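Local atomic coordinates of arylesterase (Sulfolobus solfataricus, PDB entry 5L2P), a protein that hydrolyses aromatic esters, p-nitrophenyl fatty acid esters and aryl dialkyl phosphates such as paraoxon, acting as a broad-specificity serine esterase. Residues E58-P63 with D113-P118; K121-V126 with Y217-K222; A17-F22 with Q32-L37; V78-G83 with E92-I97; S192-R197 with P252-G257. One frame throughout, in Å; residues are numbered along the deposited sequence.

Contact 1 (E58-P63 with D113-P118); sequences EDYELP and DYRLAP
Asp113 N donates to Pro63 O over 3.0 Å, nearly along the C=O axis, and beyond this bond the backbones diverge, leaving long side chains to span the gap. In the alpha/beta-hydrolase sheet strand 61-68 runs antiparallel to strand 108-112, and the bond ties the strand to the loop that follows its partner. Beside this bond, Leu62 CD1 rests 3.9 Å from Tyr114 CA, while the ring of Pro63 lies crosswise to the CB of Asp113, 4.0 Å from Pro63 CD. Arg115 does most of the bridging. A bend at its third torsion (chi3 -78°) lays the chain along the face of Tyr60, with Arg115 CD 3.6 Å from the ring centroid. The guanidinium continues past the ring toward Tyr60 CB, its plane 5° from that of the ring and its CZ 4.4 Å from the centroid, an off-centre cation-pi contact. Tyrosine suits this place because its broad face receives both methylenes and charge. Arg115 NH2 pairs with Asp128 of helix 124-138, so the guanidinium serves two carboxylates. An alanine in place of Arg115 removes the guanidinium and would probably leave Tyr60 less covered and Asp59 and Asp128 each short of an ionic partner. Arg115 NH1 reaches Asp59 OD2 at 3.1 Å in an almost straight bond, in the guanidinium plane but above that of the carboxylate.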
# COMPACT_ATOMS: atom_id res chain seq x y z
N GLU A 58 22.17 10.94 40.99
CA GLU A 58 22.14 11.97 42.05
C GLU A 58 20.76 12.10 42.74
O GLU A 58 20.69 12.45 43.92
CB GLU A 58 22.70 13.32 41.56
CG GLU A 58 24.24 13.33 41.51
CD GLU A 58 24.87 14.68 41.13
OE1 GLU A 58 24.53 15.24 40.06
OE2 GLU A 58 25.73 15.18 41.88
N ASP A 59 19.68 11.78 42.03
CA ASP A 59 18.32 11.88 42.59
C ASP A 59 17.57 10.54 42.66
O ASP A 59 16.38 10.51 43.02
CB ASP A 59 17.50 12.89 41.74
CG ASP A 59 17.28 12.41 40.29
OD1 ASP A 59 18.15 11.70 39.73
OD2 ASP A 59 16.25 12.78 39.69
N TYR A 60 18.24 9.44 42.33
CA TYR A 60 17.55 8.15 42.13
C TYR A 60 18.53 6.99 42.07
O TYR A 60 19.73 7.14 41.75
CB TYR A 60 16.74 8.19 40.81
CG TYR A 60 15.72 7.07 40.64
CD1 TYR A 60 14.57 7.03 41.43
CD2 TYR A 60 15.88 6.08 39.65
CE1 TYR A 60 13.62 6.04 41.27
CE2 TYR A 60 14.94 5.07 39.50
CZ TYR A 60 13.81 5.06 40.31
OH TYR A 60 12.86 4.07 40.13
N GLU A 61 18.02 5.80 42.37
CA GLU A 61 18.79 4.55 42.27
C GLU A 61 18.16 3.77 41.13
O GLU A 61 17.04 3.28 41.27
CB GLU A 61 18.74 3.73 43.57
CG GLU A 61 19.29 4.44 44.80
CD GLU A 61 18.90 3.72 46.09
OE1 GLU A 61 18.89 2.45 46.02
OE2 GLU A 61 18.60 4.39 47.14
N LEU A 62 18.85 3.66 40.01
CA LEU A 62 18.26 3.05 38.80
C LEU A 62 18.50 1.55 38.76
O LEU A 62 19.63 1.11 38.63
CB LEU A 62 18.84 3.71 37.56
CG LEU A 62 18.53 3.15 36.17
CD1 LEU A 62 17.04 3.19 35.99
CD2 LEU A 62 19.22 4.02 35.12
N PRO A 63 17.43 0.74 38.90
CA PRO A 63 17.65 -0.71 38.93
C PRO A 63 18.02 -1.27 37.54
O PRO A 63 17.46 -0.85 36.55
CB PRO A 63 16.29 -1.28 39.41
CG PRO A 63 15.50 -0.12 39.84
CD PRO A 63 16.02 1.10 39.11
N ASP A 113 15.53 -0.58 34.22
CA ASP A 113 14.23 -0.11 34.75
C ASP A 113 14.15 1.41 34.82
O ASP A 113 14.18 1.97 35.91
CB ASP A 113 13.96 -0.69 36.15
CG ASP A 113 13.00 -1.82 36.14
OD1 ASP A 113 12.28 -2.01 35.13
OD2 ASP A 113 12.96 -2.48 37.18
N TYR A 114 14.06 2.06 33.67
CA TYR A 114 13.97 3.52 33.61
C TYR A 114 12.67 3.98 34.24
O TYR A 114 11.68 3.26 34.27
CB TYR A 114 14.09 4.03 32.15
CG TYR A 114 13.08 3.43 31.20
CD1 TYR A 114 11.82 4.00 31.06
CD2 TYR A 114 13.38 2.29 30.46
CE1 TYR A 114 10.88 3.44 30.22
CE2 TYR A 114 12.44 1.73 29.59
CZ TYR A 114 11.20 2.30 29.48
OH TYR A 114 10.27 1.78 28.63
N ARG A 115 12.68 5.21 34.72
CA ARG A 115 11.48 5.78 35.36
C ARG A 115 10.38 6.07 34.36
O ARG A 115 10.64 6.53 33.24
CB ARG A 115 11.82 7.05 36.13
CG ARG A 115 12.52 6.78 37.44
CD ARG A 115 12.98 8.07 38.08
NE ARG A 115 14.18 8.58 37.48
CZ ARG A 115 14.85 9.66 37.87
NH1 ARG A 115 14.45 10.36 38.90
NH2 ARG A 115 15.95 10.03 37.22
N LEU A 116 9.14 5.84 34.80
CA LEU A 116 7.96 5.85 33.96
C LEU A 116 7.03 7.03 34.23
O LEU A 116 7.01 7.60 35.35
CB LEU A 116 7.16 4.56 34.17
CG LEU A 116 7.92 3.25 33.97
CD1 LEU A 116 7.01 2.07 34.23
CD2 LEU A 116 8.50 3.16 32.56
N ALA A 117 6.25 7.41 33.21
CA ALA A 117 5.15 8.36 33.36
C ALA A 117 3.92 7.64 33.90
O ALA A 117 3.85 6.41 33.85
CB ALA A 117 4.83 9.00 32.04
N PRO A 118 2.93 8.38 34.46
CA PRO A 118 2.87 9.82 34.68
C PRO A 118 3.72 10.38 35.84
O PRO A 118 3.78 11.59 36.00
CB PRO A 118 1.38 10.04 34.98
CG PRO A 118 0.98 8.82 35.72
CD PRO A 118 1.76 7.70 35.06

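Contact 2 (K121-V126 with Y217-K222); sequences KFPTAV and YIRDEK
The Tyr217 ring carries Phe122 CB over the centre of one face, a CH-pi contact of 3.8 Å to the centroid, and Trp86 stacks with the same ring. The Phe122 ring turns its edge toward the Tyr217 face, planes 78° apart in an offset edge-to-face pair, and takes Pro123 CB over its own centre. That last overlap follows from the cis peptide before Pro123, which folds the proline back onto the aromatic ring. Together they form the N-terminal approach to helix 124-138 of the alpha/beta-hydrolase fold, with Pro123 as N-cap residue, meeting the end of helix 212-217. Proline suits the cap because it needs no N-H there. Tyr217 CG is anti to its backbone N, which carries the hydroxyl inward to Val126 CG2 at 3.5 Å, among largely apolar neighbours. Arg219 lays its guanidinium face over Pro123 CD, while its NH2 pairs with Asp223. The backbones are joined where Phe122 N donates to Tyr217 O, 2.7 Å away. Lys121 O takes two donors, Thr124 N and Thr124 OG1. Lys121 stays extended until a bend at chi4 brings its NZ, also bonded to Met216 O, to Ile218 O at 3.1 Å, above the carbonyl plane.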
# COMPACT_ATOMS: atom_id res chain seq x y z
N LYS A 121 7.85 12.48 33.83
CA LYS A 121 7.51 12.82 32.48
C LYS A 121 8.76 12.90 31.63
O LYS A 121 9.88 12.91 32.16
CB LYS A 121 6.77 14.16 32.43
CG LYS A 121 5.31 14.05 32.87
CD LYS A 121 4.53 15.30 32.49
CE LYS A 121 3.11 15.18 32.94
NZ LYS A 121 2.29 14.45 31.94
N PHE A 122 8.56 12.94 30.31
CA PHE A 122 9.61 13.26 29.38
C PHE A 122 10.36 14.51 29.86
O PHE A 122 9.74 15.48 30.29
CB PHE A 122 8.99 13.51 27.99
CG PHE A 122 9.95 14.05 26.98
CD1 PHE A 122 10.74 13.21 26.23
CD2 PHE A 122 10.06 15.42 26.78
CE1 PHE A 122 11.62 13.72 25.27
CE2 PHE A 122 10.94 15.94 25.83
CZ PHE A 122 11.73 15.10 25.08
N PRO A 123 11.70 14.52 29.76
CA PRO A 123 12.59 13.51 29.16
C PRO A 123 13.27 12.52 30.15
O PRO A 123 14.32 12.00 29.83
CB PRO A 123 13.64 14.40 28.48
CG PRO A 123 13.80 15.52 29.45
CD PRO A 123 12.44 15.73 30.12
N THR A 124 12.66 12.26 31.30
CA THR A 124 13.30 11.47 32.36
C THR A 124 13.73 10.09 31.88
O THR A 124 14.88 9.72 32.03
CB THR A 124 12.35 11.29 33.57
OG1 THR A 124 11.91 12.55 34.06
CG2 THR A 124 13.05 10.56 34.74
N ALA A 125 12.81 9.35 31.27
CA ALA A 125 13.12 8.02 30.68
C ALA A 125 14.31 8.03 29.72
O ALA A 125 15.14 7.11 29.74
CB ALA A 125 11.92 7.43 29.96
N VAL A 126 14.41 9.07 28.89
CA VAL A 126 15.48 9.14 27.90
C VAL A 126 16.83 9.29 28.59
O VAL A 126 17.81 8.63 28.23
CB VAL A 126 15.29 10.30 26.90
CG1 VAL A 126 16.44 10.33 25.90
CG2 VAL A 126 13.94 10.15 26.20
N TYR A 217 3.06 11.01 29.05
CA TYR A 217 4.52 11.08 28.98
C TYR A 217 5.02 12.49 28.76
O TYR A 217 5.95 12.91 29.45
CB TYR A 217 5.01 10.14 27.88
CG TYR A 217 6.49 10.06 27.69
CD1 TYR A 217 7.33 9.81 28.77
CD2 TYR A 217 7.07 10.19 26.40
CE1 TYR A 217 8.70 9.73 28.59
CE2 TYR A 217 8.42 10.11 26.22
CZ TYR A 217 9.23 9.88 27.31
OH TYR A 217 10.60 9.79 27.14
N ILE A 218 4.41 13.23 27.83
CA ILE A 218 4.87 14.60 27.52
C ILE A 218 4.35 15.64 28.51
O ILE A 218 3.33 15.43 29.17
CB ILE A 218 4.55 15.05 26.07
CG1 ILE A 218 3.04 15.18 25.85
CG2 ILE A 218 5.22 14.11 25.07
CD1 ILE A 218 2.71 15.80 24.51
N ARG A 219 5.08 16.75 28.62
CA ARG A 219 4.73 17.83 29.54
C ARG A 219 3.67 18.74 28.94
O ARG A 219 2.72 19.12 29.59
CB ARG A 219 5.97 18.65 29.89
CG ARG A 219 7.03 17.84 30.62
CD ARG A 219 8.36 18.55 30.67
NE ARG A 219 8.99 18.58 29.35
CZ ARG A 219 10.20 19.03 29.11
NH1 ARG A 219 10.93 19.49 30.10
NH2 ARG A 219 10.69 19.00 27.89
N ASP A 220 3.88 19.11 27.69
CA ASP A 220 2.93 19.92 26.93
C ASP A 220 3.16 19.72 25.44
O ASP A 220 4.05 18.95 25.03
CB ASP A 220 3.07 21.41 27.31
CG ASP A 220 4.47 21.95 27.08
OD1 ASP A 220 4.98 21.88 25.95
OD2 ASP A 220 5.06 22.47 28.05
N GLU A 221 2.37 20.43 24.62
CA GLU A 221 2.39 20.25 23.18
C GLU A 221 3.73 20.62 22.49
O GLU A 221 4.00 20.14 21.39
CB GLU A 221 1.23 21.01 22.53
CG GLU A 221 1.34 22.53 22.50
CD GLU A 221 0.87 23.23 23.79
OE1 GLU A 221 0.96 22.61 24.91
OE2 GLU A 221 0.43 24.40 23.66
N LYS A 222 4.55 21.44 23.13
CA LYS A 222 5.86 21.83 22.57
C LYS A 222 6.82 20.65 22.46
O LYS A 222 7.74 20.69 21.64
CB LYS A 222 6.54 22.93 23.39
CG LYS A 222 5.67 24.15 23.66
CD LYS A 222 6.49 25.33 24.19
CE LYS A 222 5.59 26.28 24.98
NZ LYS A 222 6.23 27.59 25.35

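Contact 3 (A17-F22 with Q32-L37); sequences ANIIDF and QKVNEL
Gln32 O, the better held of the two bonded helix carbonyls, is gripped by one bond, from Glu36 N at 3.0 Å, the ordinary i to i+4 link. One residue on, Lys33 O receives Leu37 N in the same way, and Asn35 OD1 accepts from Gly89 N. The backbone bonds stay inside helix 27-39, and what passes between the two segments is apolar. Ile19 carries nearly all of it. With CG2 anti to the backbone N, its methyl branch drops against the stem of Lys33, whose CB, CG and CD lie in an arc around it; the closest approach, Ile19 CG2 to Lys33 CD, is 3.8 Å. The same methyl meets Val34 CG2 at 4.0 Å. The other branch stays extended, so that Ile19 CD1 touches Leu37 CD2 at 3.9 Å, one helical turn farther along. A beta-branched residue fits well, since its two arms reach different turns of one helix face. Two helices are joined by a loop: helix 5-17 ends, Asn18 turns the chain with positive phi, and residues 19-22 lead on before helix 27-39. As in other members of the GDXG family, these N-terminal helices probably form part of the cap over the active site, with the Val34 side chain about 10 Å from that of Ser156. Tyr14 of helix 5-17 packs on Ile19, Ile20 and Leu37. Lysine suits this exposed position of Lys33: its methylenes cover Ile19, and bends at chi3 and chi4 carry the amine away from Ile19. Ile20 adds a looser touch, Ile20 CG1 lying 4.4 Å from Val34 CG2.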
# COMPACT_ATOMS: atom_id res chain seq x y z
N ALA A 17 -11.46 -10.29 27.58
CA ALA A 17 -10.95 -10.18 28.94
C ALA A 17 -11.22 -8.82 29.57
O ALA A 17 -11.45 -8.74 30.77
CB ALA A 17 -9.45 -10.48 28.97
N ASN A 18 -11.19 -7.76 28.78
CA ASN A 18 -11.50 -6.41 29.26
C ASN A 18 -10.58 -5.97 30.41
O ASN A 18 -11.03 -5.69 31.52
CB ASN A 18 -12.97 -6.27 29.66
CG ASN A 18 -13.40 -4.81 29.76
OD1 ASN A 18 -12.82 -3.92 29.11
ND2 ASN A 18 -14.42 -4.54 30.56
N ILE A 19 -9.28 -5.91 30.12
CA ILE A 19 -8.26 -5.58 31.11
C ILE A 19 -8.25 -4.06 31.33
O ILE A 19 -8.25 -3.61 32.48
CB ILE A 19 -6.86 -6.02 30.63
CG1 ILE A 19 -6.77 -7.55 30.47
CG2 ILE A 19 -5.77 -5.48 31.56
CD1 ILE A 19 -5.59 -7.99 29.60
N ILE A 20 -8.22 -3.29 30.23
CA ILE A 20 -8.11 -1.84 30.30
C ILE A 20 -9.49 -1.20 30.35
O ILE A 20 -10.14 -1.03 29.32
CB ILE A 20 -7.30 -1.24 29.13
CG1 ILE A 20 -5.89 -1.86 29.08
CG2 ILE A 20 -7.18 0.26 29.29
CD1 ILE A 20 -5.01 -1.42 27.94
N ASP A 21 -9.96 -0.85 31.55
CA ASP A 21 -11.07 0.07 31.67
C ASP A 21 -11.02 0.76 33.00
O ASP A 21 -10.84 0.13 34.04
CB ASP A 21 -12.43 -0.62 31.46
CG ASP A 21 -12.68 -1.74 32.45
OD1 ASP A 21 -11.68 -2.41 32.84
OD2 ASP A 21 -13.87 -1.95 32.81
N PHE A 22 -11.16 2.08 32.94
CA PHE A 22 -11.04 2.93 34.10
C PHE A 22 -12.37 3.04 34.88
O PHE A 22 -12.40 3.65 35.94
CB PHE A 22 -10.51 4.29 33.65
CG PHE A 22 -9.18 4.21 32.92
CD1 PHE A 22 -7.98 4.21 33.63
CD2 PHE A 22 -9.13 4.14 31.53
CE1 PHE A 22 -6.76 4.15 32.97
CE2 PHE A 22 -7.91 4.07 30.86
CZ PHE A 22 -6.72 4.08 31.57
N GLN A 32 -0.34 -3.06 36.53
CA GLN A 32 0.01 -4.39 37.02
C GLN A 32 -0.63 -5.49 36.18
O GLN A 32 0.04 -6.49 35.88
CB GLN A 32 -0.41 -4.51 38.49
CG GLN A 32 -0.17 -5.87 39.14
CD GLN A 32 -0.46 -5.85 40.63
OE1 GLN A 32 -0.40 -4.80 41.27
NE2 GLN A 32 -0.77 -7.01 41.19
N LYS A 33 -1.89 -5.35 35.81
CA LYS A 33 -2.57 -6.40 35.06
C LYS A 33 -1.96 -6.59 33.65
O LYS A 33 -1.86 -7.72 33.17
CB LYS A 33 -4.05 -6.12 34.93
CG LYS A 33 -4.93 -7.36 34.81
CD LYS A 33 -6.42 -7.01 34.97
CE LYS A 33 -6.87 -6.72 36.41
NZ LYS A 33 -7.24 -7.97 37.14
N VAL A 34 -1.56 -5.48 33.00
CA VAL A 34 -0.90 -5.56 31.73
C VAL A 34 0.52 -6.12 31.88
O VAL A 34 0.99 -6.91 31.05
CB VAL A 34 -0.85 -4.19 31.03
CG1 VAL A 34 0.04 -4.24 29.75
CG2 VAL A 34 -2.28 -3.72 30.71
N ASN A 35 1.23 -5.71 32.93
CA ASN A 35 2.58 -6.24 33.19
C ASN A 35 2.59 -7.75 33.33
O ASN A 35 3.50 -8.40 32.83
CB ASN A 35 3.19 -5.57 34.41
CG ASN A 35 3.66 -4.14 34.14
OD1 ASN A 35 3.68 -3.68 33.00
ND2 ASN A 35 4.06 -3.45 35.18
N GLU A 36 1.58 -8.31 34.01
CA GLU A 36 1.43 -9.76 34.21
C GLU A 36 1.19 -10.44 32.86
O GLU A 36 1.72 -11.54 32.61
CB GLU A 36 0.26 -10.08 35.13
CG GLU A 36 0.32 -9.48 36.54
CD GLU A 36 1.10 -10.29 37.55
OE1 GLU A 36 1.48 -11.43 37.23
OE2 GLU A 36 1.32 -9.75 38.67
N LEU A 37 0.39 -9.80 32.00
CA LEU A 37 0.15 -10.28 30.61
C LEU A 37 1.43 -10.35 29.79
O LEU A 37 1.68 -11.35 29.11
CB LEU A 37 -0.87 -9.38 29.85
CG LEU A 37 -1.10 -9.56 28.33
CD1 LEU A 37 -1.51 -10.98 28.00
CD2 LEU A 37 -2.19 -8.61 27.79

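Contact 4 (V78-G83 with E92-I97); sequences VMHFHG and ETEDAI
Glu94 fills the tight part of this contact, its carboxylate clasped between strand end and loop. Its chain, extended beyond CG, reaches the strand end, where the two oxygens serve different partners. Glu94 OE1 receives His80 NE2 at 2.8 Å on its anti lone pair, the N-H bent to 140° and the ring tilted 33° from the carboxylate plane. Glu94 OE2 receives Gly83 N at 2.7 Å in a straight bond from above that plane. Gly83 belongs with His82 to the motif that, by similarity, forms the oxyanion hole, so Glu94 probably helps set the course of this loop. The nearby negative charge would be expected to raise the proton affinity of His80, whose ND1 bonds to Ser98 OG. His82 closes its ring back on its own loop, His82 ND1 bonding to Gly83 O at 2.7 Å. Elsewhere the fit is loose: Thr93 OG1, bonded to Ser90 O, stands 4.4 Å from His82 CB, Ile97 CB brushes His80 CE1 at 4.2 Å, and Glu92 faces solvent, paired with Arg65. The contact opens the beta-alpha-beta unit of strand 77-81, helix 95-105 and strand 108-112, with strand 150-155 beside it and helix 287-305 packed on Ile97.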
# COMPACT_ATOMS: atom_id res chain seq x y z
N VAL A 78 24.86 -5.44 25.03
CA VAL A 78 23.59 -4.97 24.53
C VAL A 78 22.77 -4.36 25.65
O VAL A 78 22.44 -5.03 26.61
CB VAL A 78 22.79 -6.12 23.90
CG1 VAL A 78 21.41 -5.64 23.45
CG2 VAL A 78 23.58 -6.73 22.73
N MET A 79 22.48 -3.06 25.53
CA MET A 79 21.61 -2.37 26.47
C MET A 79 20.18 -2.58 26.03
O MET A 79 19.83 -2.27 24.88
CB MET A 79 21.89 -0.90 26.51
CG MET A 79 23.31 -0.52 26.89
SD MET A 79 23.74 -0.99 28.55
CE MET A 79 22.52 -0.15 29.53
N HIS A 80 19.34 -3.07 26.94
CA HIS A 80 17.98 -3.40 26.61
C HIS A 80 17.01 -2.49 27.37
O HIS A 80 17.00 -2.48 28.58
CB HIS A 80 17.71 -4.87 26.94
CG HIS A 80 16.31 -5.32 26.65
ND1 HIS A 80 15.77 -6.48 27.17
CD2 HIS A 80 15.32 -4.76 25.90
CE1 HIS A 80 14.53 -6.63 26.76
NE2 HIS A 80 14.23 -5.60 25.98
N PHE A 81 16.21 -1.73 26.63
CA PHE A 81 15.20 -0.88 27.20
C PHE A 81 13.83 -1.48 26.87
O PHE A 81 13.51 -1.68 25.68
CB PHE A 81 15.30 0.52 26.61
CG PHE A 81 16.71 1.07 26.57
CD1 PHE A 81 17.55 0.95 27.65
CD2 PHE A 81 17.16 1.75 25.47
CE1 PHE A 81 18.82 1.50 27.63
CE2 PHE A 81 18.44 2.32 25.43
CZ PHE A 81 19.28 2.16 26.52
N HIS A 82 13.04 -1.81 27.90
CA HIS A 82 11.71 -2.40 27.69
C HIS A 82 10.71 -1.41 27.12
O HIS A 82 10.92 -0.22 27.20
CB HIS A 82 11.15 -2.99 29.01
CG HIS A 82 10.83 -1.95 30.04
ND1 HIS A 82 9.62 -1.29 30.07
CD2 HIS A 82 11.56 -1.43 31.05
CE1 HIS A 82 9.62 -0.42 31.07
NE2 HIS A 82 10.78 -0.49 31.68
N GLY A 83 9.63 -1.92 26.55
CA GLY A 83 8.52 -1.10 26.08
C GLY A 83 7.41 -0.97 27.14
O GLY A 83 7.62 -1.28 28.32
N GLU A 92 11.11 -7.21 34.33
CA GLU A 92 10.42 -8.49 34.42
C GLU A 92 9.57 -8.79 33.19
O GLU A 92 9.43 -9.93 32.75
CB GLU A 92 9.53 -8.51 35.68
CG GLU A 92 10.32 -8.44 36.97
CD GLU A 92 11.08 -9.74 37.31
OE1 GLU A 92 10.91 -10.77 36.59
OE2 GLU A 92 11.87 -9.75 38.28
N THR A 93 8.95 -7.75 32.64
CA THR A 93 8.02 -7.93 31.52
C THR A 93 8.72 -8.35 30.22
O THR A 93 8.11 -9.06 29.41
CB THR A 93 7.20 -6.65 31.24
OG1 THR A 93 8.08 -5.59 30.89
CG2 THR A 93 6.35 -6.28 32.47
N GLU A 94 9.96 -7.92 30.03
CA GLU A 94 10.75 -8.34 28.91
C GLU A 94 11.97 -9.19 29.31
O GLU A 94 12.96 -9.28 28.58
CB GLU A 94 11.16 -7.10 28.08
CG GLU A 94 9.97 -6.56 27.30
CD GLU A 94 10.31 -5.38 26.39
OE1 GLU A 94 11.48 -5.23 25.95
OE2 GLU A 94 9.38 -4.58 26.13
N ASP A 95 11.88 -9.84 30.46
CA ASP A 95 12.95 -10.73 30.95
C ASP A 95 13.24 -11.87 29.97
O ASP A 95 14.38 -12.19 29.70
CB ASP A 95 12.56 -11.27 32.32
CG ASP A 95 13.64 -12.16 32.94
OD1 ASP A 95 14.60 -11.66 33.54
OD2 ASP A 95 13.52 -13.40 32.82
N ALA A 96 12.18 -12.47 29.45
CA ALA A 96 12.28 -13.60 28.50
C ALA A 96 12.97 -13.19 27.19
O ALA A 96 13.72 -14.00 26.61
CB ALA A 96 10.90 -14.19 28.19
N ILE A 97 12.73 -11.95 26.75
CA ILE A 97 13.43 -11.41 25.59
C ILE A 97 14.92 -11.25 25.85
O ILE A 97 15.74 -11.62 24.99
CB ILE A 97 12.85 -10.08 25.10
CG1 ILE A 97 11.35 -10.23 24.78
CG2 ILE A 97 13.59 -9.63 23.84
CD1 ILE A 97 10.97 -11.38 23.84

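Contact 5 (S192-R197 with P252-G257)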
# COMPACT_ATOMS: atom_id res chain seq x y z
N SER A 192 -0.32 8.29 8.02
CA SER A 192 -0.00 7.02 7.36
C SER A 192 -1.16 6.04 7.30
O SER A 192 -2.12 6.13 8.03
CB SER A 192 1.18 6.33 8.03
OG SER A 192 0.77 5.58 9.17
N LYS A 193 -1.07 5.11 6.36
CA LYS A 193 -2.08 4.09 6.19
C LYS A 193 -2.12 3.13 7.39
O LYS A 193 -3.21 2.75 7.87
CB LYS A 193 -1.82 3.27 4.93
CG LYS A 193 -2.14 4.04 3.68
CD LYS A 193 -3.63 4.13 3.41
CE LYS A 193 -3.96 5.16 2.37
NZ LYS A 193 -5.43 5.12 2.18
N SER A 194 -0.94 2.70 7.84
CA SER A 194 -0.86 1.76 8.95
C SER A 194 -1.55 2.35 10.20
O SER A 194 -2.30 1.65 10.83
CB SER A 194 0.61 1.39 9.25
OG SER A 194 1.34 2.46 9.77
N MET A 195 -1.32 3.63 10.48
CA MET A 195 -1.88 4.29 11.63
C MET A 195 -3.41 4.31 11.59
O MET A 195 -4.09 3.89 12.55
CB MET A 195 -1.33 5.70 11.78
CG MET A 195 -1.92 6.48 12.97
SD MET A 195 -1.62 5.74 14.61
CE MET A 195 0.15 5.92 14.74
N ASN A 196 -3.95 4.73 10.45
CA ASN A 196 -5.38 4.90 10.32
C ASN A 196 -6.14 3.58 10.24
O ASN A 196 -7.27 3.49 10.68
CB ASN A 196 -5.69 5.79 9.11
CG ASN A 196 -5.38 7.24 9.38
OD1 ASN A 196 -6.13 7.90 10.07
ND2 ASN A 196 -4.25 7.74 8.91
N ARG A 197 -5.51 2.55 9.70
CA ARG A 197 -6.15 1.27 9.49
C ARG A 197 -6.04 0.36 10.68
O ARG A 197 -6.97 -0.42 10.94
CB ARG A 197 -5.53 0.56 8.28
CG ARG A 197 -5.84 1.16 6.93
CD ARG A 197 -5.16 0.40 5.78
NE ARG A 197 -5.77 0.84 4.52
CZ ARG A 197 -5.29 0.64 3.31
NH1 ARG A 197 -4.16 0.01 3.13
NH2 ARG A 197 -5.97 1.08 2.29
N PRO A 252 0.01 -0.18 13.97
CA PRO A 252 -0.20 1.21 13.55
C PRO A 252 1.11 2.01 13.39
O PRO A 252 1.15 2.97 12.67
CB PRO A 252 -1.11 1.79 14.65
CG PRO A 252 -0.92 0.88 15.81
CD PRO A 252 -0.69 -0.48 15.22
N LEU A 253 2.16 1.60 14.07
CA LEU A 253 3.43 2.31 14.06
C LEU A 253 4.32 1.82 12.93
O LEU A 253 5.49 2.25 12.85
CB LEU A 253 4.18 2.09 15.41
CG LEU A 253 3.47 2.43 16.71
CD1 LEU A 253 4.37 2.11 17.90
CD2 LEU A 253 3.04 3.89 16.75
N ARG A 254 3.81 0.89 12.10
CA ARG A 254 4.61 0.31 11.01
C ARG A 254 5.25 1.35 10.11
O ARG A 254 6.44 1.31 9.86
CB ARG A 254 3.75 -0.62 10.18
CG ARG A 254 4.45 -1.35 9.03
CD ARG A 254 3.43 -1.99 8.08
NE ARG A 254 2.75 -0.98 7.27
CZ ARG A 254 1.64 -1.15 6.60
NH1 ARG A 254 1.01 -2.31 6.63
NH2 ARG A 254 1.14 -0.14 5.89
N ASP A 255 4.45 2.29 9.61
CA ASP A 255 4.94 3.21 8.57
C ASP A 255 5.96 4.22 9.09
O ASP A 255 6.95 4.50 8.39
CB ASP A 255 3.78 3.90 7.85
CG ASP A 255 2.98 2.91 6.95
OD1 ASP A 255 3.56 1.86 6.58
OD2 ASP A 255 1.79 3.15 6.64
N GLN A 256 5.80 4.72 10.30
CA GLN A 256 6.79 5.62 10.92
C GLN A 256 8.12 4.94 11.16
O GLN A 256 9.18 5.55 10.96
CB GLN A 256 6.29 6.27 12.22
CG GLN A 256 6.07 5.35 13.39
CD GLN A 256 5.30 6.03 14.51
OE1 GLN A 256 5.87 6.54 15.50
NE2 GLN A 256 3.99 6.06 14.37
N GLY A 257 8.10 3.67 11.60
CA GLY A 257 9.32 2.89 11.75
C GLY A 257 10.05 2.70 10.41
O GLY A 257 11.24 2.87 10.32
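Two helix starts meet here, the backbones closest at Met195 and Pro252, whose CA atoms are 4.0 Å apart. Helix 193-197 begins at the N-cap Ser192, with Ser192 OG accepting from Met195 N, and helix 254-266 follows the loop of the alpha/beta-hydrolase fold that carries Asp251, the probable catalytic acid, whose OD1 takes Leu253 N. The helix starts trade bonds: Ser194 N donates to Asp255 OD2 at 3.0 Å, while Asp255 N donates to Ser194 OG at 3.1 Å. A serine suits this spot, able both to accept and to give, since Ser194 OG also donates to Pro252 O. Asp255 OD1 is held side-on by Arg254 NE and Arg254 NH2, and Ser194 CB lies against one guanidinium face, 3.7 Å from Arg254 NH2. Proximity to two helix N-termini and to the guanidinium would be expected to stabilise the carboxylate charge. An alanine in place of Asp255 removes the carboxylate that Ser194 N and Arg254 share, and would probably loosen the joint. Lys193 NZ makes a salt bridge with Glu258 of a second subunit. Met195, doubly bent, lies with SD 4.0 Å from Pro252 CB and swings its CE to 4.1 Å from Leu253 CD2.

Overall arrangement
Contacts 2, 4 and 5 are buried, contact 1 is partly so, and contact 3 lies at the surface. Contacts 1 and 4 reach the same sheet and touch where Tyr114 OH meets His82 O, contact 4 being nested in the loop that contact 1 closes. Contacts 1 and 2 share the approach to helix 124-138, with Ala125 against Tyr114. Contact 3 meets contact 4 only lightly, at Asn35 and Thr93. Chemistry follows place: a carboxylate is gripped beside the oxyanion loop and another between helix starts, aromatic rings fill contact 2, a charged stack bridges contact 1, and aliphatic branches suffice in contact 3. Contacts 2 and 5 both touch the second subunit.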